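Local coordinates for protein SAM-dependent methyltransferase (Anabaena variabilis ATCC 29413, PDB 3GGD) that binds S-adenosyl-L-homocysteine in a Rossmann-like methyltransferase fold and probably transfers methyl groups from S-adenosylmethionine to a substrate not yet identified, at residues N14-W19 with L84-S89. Residues are numbered along the deposited sequence; the frame is centred on the assembly and turned at random.
Sequences NVADAW and LDVSKS. With SAH (S-adenosyl-L-homocysteine), chain E.
Ala16 and Trp19, one turn apart on the first coils of helix 15-29, meet Val86 directly, beside the adenosine of bound SAH. The direct contact is small and apolar: Ala16 CB touches Val86 CG2 at 3.6 Å, and Trp19 CB sits 4.1 Å from Val86 CG1. The two valine branches divide the work. CG2, anti to the backbone N, reaches the helix, while CG1, at chi1 75°, lies against the adenine, 3.5 Å from SAH C4. Trp19 turns its indole past Val86 and lays one face over the ribose and the C8 edge of the adenine: CD1 is 3.4 Å from SAH C8, CE3 packs on the ribose carbon C2', and CH2 extends toward the sulfur. Val15 CG1 adds a touch at SAH N7. At the end of strand 81-85, Asp85 grips the ribose diol: SAH O2' donates to Asp85 OD1 and SAH O3' to OD2, both at 2.7 Å. OD1 also accepts from Ser87 N through its anti lone pair, closing an Asx turn that helps fix the carboxylate's rotation; Gly66 N holds OD2. Ser87 OG caps helix 88-97 at Ala90 N and bonds Glu20, tying the two helices together. With Trp19 exchanged for an alanine, the ribose and C8 edge are likely to lose their cover, freeing the nucleoside to shift. The chemistry is that of a class I methyltransferase pocket: an acidic strand end reads the hydroxyls, while apolar side chains pack on one adenine face, its N7/C8 edge and the ribose.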
loop_
_atom_site.group_PDB
_atom_site.type_symbol
_atom_site.label_atom_id
_atom_site.label_comp_id
_atom_site.label_asym_id
_atom_site.label_seq_id
_atom_site.Cartn_x
_atom_site.Cartn_y
_atom_site.Cartn_z
ATOM N N ASN A 14 1.793 -2.073 17.783
ATOM C CA ASN A 14 2.810 -2.861 17.150
ATOM C C ASN A 14 2.234 -3.115 15.767
ATOM O O ASN A 14 1.251 -3.853 15.621
ATOM C CB ASN A 14 3.042 -4.169 17.892
ATOM C CG ASN A 14 4.139 -4.981 17.263
ATOM O OD1 ASN A 14 4.050 -5.386 16.100
ATOM N ND2 ASN A 14 5.204 -5.212 18.028
ATOM N N VAL A 15 2.836 -2.472 14.761
ATOM C CA VAL A 15 2.307 -2.477 13.421
ATOM C C VAL A 15 2.184 -3.905 12.845
ATOM O O VAL A 15 1.134 -4.255 12.280
ATOM C CB VAL A 15 3.158 -1.549 12.491
ATOM C CG1 VAL A 15 2.784 -1.737 10.980
ATOM C CG2 VAL A 15 3.047 -0.070 12.953
ATOM N N ALA A 16 3.243 -4.716 12.980
ATOM C CA ALA A 16 3.255 -6.104 12.461
ATOM C C ALA A 16 2.115 -6.911 13.079
ATOM O O ALA A 16 1.343 -7.541 12.367
ATOM C CB ALA A 16 4.632 -6.794 12.735
ATOM N N ASP A 17 2.002 -6.847 14.401
ATOM C CA ASP A 17 0.962 -7.559 15.133
ATOM C C ASP A 17 -0.458 -7.129 14.766
ATOM O O ASP A 17 -1.363 -7.964 14.587
ATOM C CB ASP A 17 1.158 -7.361 16.634
ATOM C CG ASP A 17 2.366 -8.122 17.197
ATOM O OD1 ASP A 17 3.002 -8.928 16.473
ATOM O OD2 ASP A 17 2.658 -7.912 18.391
ATOM N N ALA A 18 -0.661 -5.820 14.651
ATOM C CA ALA A 18 -2.003 -5.287 14.371
ATOM C C ALA A 18 -2.502 -5.777 13.008
ATOM O O ALA A 18 -3.649 -6.258 12.868
ATOM C CB ALA A 18 -1.985 -3.763 14.448
ATOM N N TRP A 19 -1.626 -5.684 12.008
ATOM C CA TRP A 19 -1.962 -6.106 10.658
ATOM C C TRP A 19 -2.185 -7.608 10.524
ATOM O O TRP A 19 -3.080 -8.033 9.796
ATOM C CB TRP A 19 -0.921 -5.612 9.642
ATOM C CG TRP A 19 -1.156 -4.185 9.258
ATOM C CD1 TRP A 19 -0.514 -3.073 9.756
ATOM C CD2 TRP A 19 -2.167 -3.703 8.372
ATOM N NE1 TRP A 19 -1.064 -1.932 9.200
ATOM C CE2 TRP A 19 -2.060 -2.294 8.334
ATOM C CE3 TRP A 19 -3.146 -4.326 7.599
ATOM C CZ2 TRP A 19 -2.870 -1.501 7.532
ATOM C CZ3 TRP A 19 -3.960 -3.544 6.803
ATOM C CH2 TRP A 19 -3.828 -2.143 6.782
ATOM N N LEU A 84 5.406 -8.885 -1.331
ATOM C CA LEU A 84 5.926 -8.832 0.032
ATOM C C LEU A 84 4.859 -8.249 0.977
ATOM O O LEU A 84 4.198 -7.248 0.659
ATOM C CB LEU A 84 7.171 -7.964 0.091
ATOM C CG LEU A 84 8.403 -8.398 -0.730
ATOM C CD1 LEU A 84 9.507 -7.307 -0.556
ATOM C CD2 LEU A 84 8.875 -9.778 -0.348
ATOM N N ASP A 85 4.724 -8.856 2.154
ATOM C CA ASP A 85 3.831 -8.331 3.164
ATOM C C ASP A 85 4.313 -8.784 4.532
ATOM O O ASP A 85 4.927 -9.864 4.675
ATOM C CB ASP A 85 2.385 -8.773 2.912
ATOM C CG ASP A 85 1.367 -7.829 3.555
ATOM O OD1 ASP A 85 1.115 -7.955 4.791
ATOM O OD2 ASP A 85 0.821 -6.946 2.823
ATOM N N VAL A 86 4.021 -7.972 5.538
ATOM C CA VAL A 86 4.334 -8.307 6.927
ATOM C C VAL A 86 3.467 -9.421 7.496
ATOM O O VAL A 86 3.891 -10.095 8.437
ATOM C CB VAL A 86 4.189 -7.048 7.862
ATOM C CG1 VAL A 86 2.723 -6.685 8.137
ATOM C CG2 VAL A 86 4.978 -7.223 9.177
ATOM N N SER A 87 2.280 -9.647 6.904
ATOM C CA SER A 87 1.305 -10.559 7.463
ATOM C C SER A 87 1.291 -11.915 6.800
ATOM O O SER A 87 1.006 -12.021 5.591
ATOM C CB SER A 87 -0.123 -9.962 7.336
ATOM O OG SER A 87 -1.133 -10.926 7.682
ATOM N N LYS A 88 1.479 -12.963 7.612
ATOM C CA LYS A 88 1.409 -14.318 7.095
ATOM C C LYS A 88 -0.003 -14.686 6.651
ATOM O O LYS A 88 -0.178 -15.458 5.705
ATOM C CB LYS A 88 1.965 -15.326 8.101
ATOM C CG LYS A 88 1.177 -15.427 9.366
ATOM C CD LYS A 88 1.708 -16.496 10.308
ATOM C CE LYS A 88 0.915 -16.421 11.629
ATOM N NZ LYS A 88 1.438 -17.388 12.600
ATOM N N SER A 89 -1.019 -14.165 7.339
ATOM C CA SER A 89 -2.411 -14.456 6.954
ATOM C C SER A 89 -2.756 -13.779 5.628
ATOM O O SER A 89 -3.429 -14.388 4.770
ATOM C CB SER A 89 -3.405 -14.079 8.080
ATOM O OG SER A 89 -3.238 -14.920 9.226
HETATM N N SAH E . -1.318 -3.022 -1.501
HETATM C CA SAH E . -2.471 -3.858 -1.075
HETATM C CB SAH E . -2.781 -3.764 0.434
HETATM C CG SAH E . -3.053 -2.385 1.062
HETATM S SD SAH E . -3.492 -2.477 2.808
HETATM C C SAH E . -3.727 -3.528 -1.868
HETATM O O SAH E . -4.663 -4.364 -1.944
HETATM O OXT SAH E . -3.848 -2.433 -2.417
HETATM C "C5'" SAH E . -1.919 -2.178 3.563
HETATM C "C4'" SAH E . -1.003 -3.437 3.565
HETATM O "O4'" SAH E . 0.273 -3.110 4.166
HETATM C "C3'" SAH E . -1.505 -4.655 4.361
HETATM O "O3'" SAH E . -1.513 -5.844 3.589
HETATM C "C2'" SAH E . -0.502 -4.806 5.498
HETATM O "O2'" SAH E . -0.371 -6.130 6.055
HETATM C "C1'" SAH E . 0.762 -4.235 4.883
HETATM N N9 SAH E . 1.772 -3.830 5.868
HETATM C C8 SAH E . 1.510 -3.152 7.018
HETATM N N7 SAH E . 2.654 -2.911 7.679
HETATM C C5 SAH E . 3.661 -3.461 6.935
HETATM C C6 SAH E . 5.102 -3.603 7.112
HETATM N N6 SAH E . 5.617 -3.080 8.249
HETATM N N1 SAH E . 5.833 -4.250 6.193
HETATM C C2 SAH E . 5.232 -4.786 5.083
HETATM N N3 SAH E . 3.916 -4.696 4.892
HETATM C C4 SAH E . 3.096 -4.086 5.770
#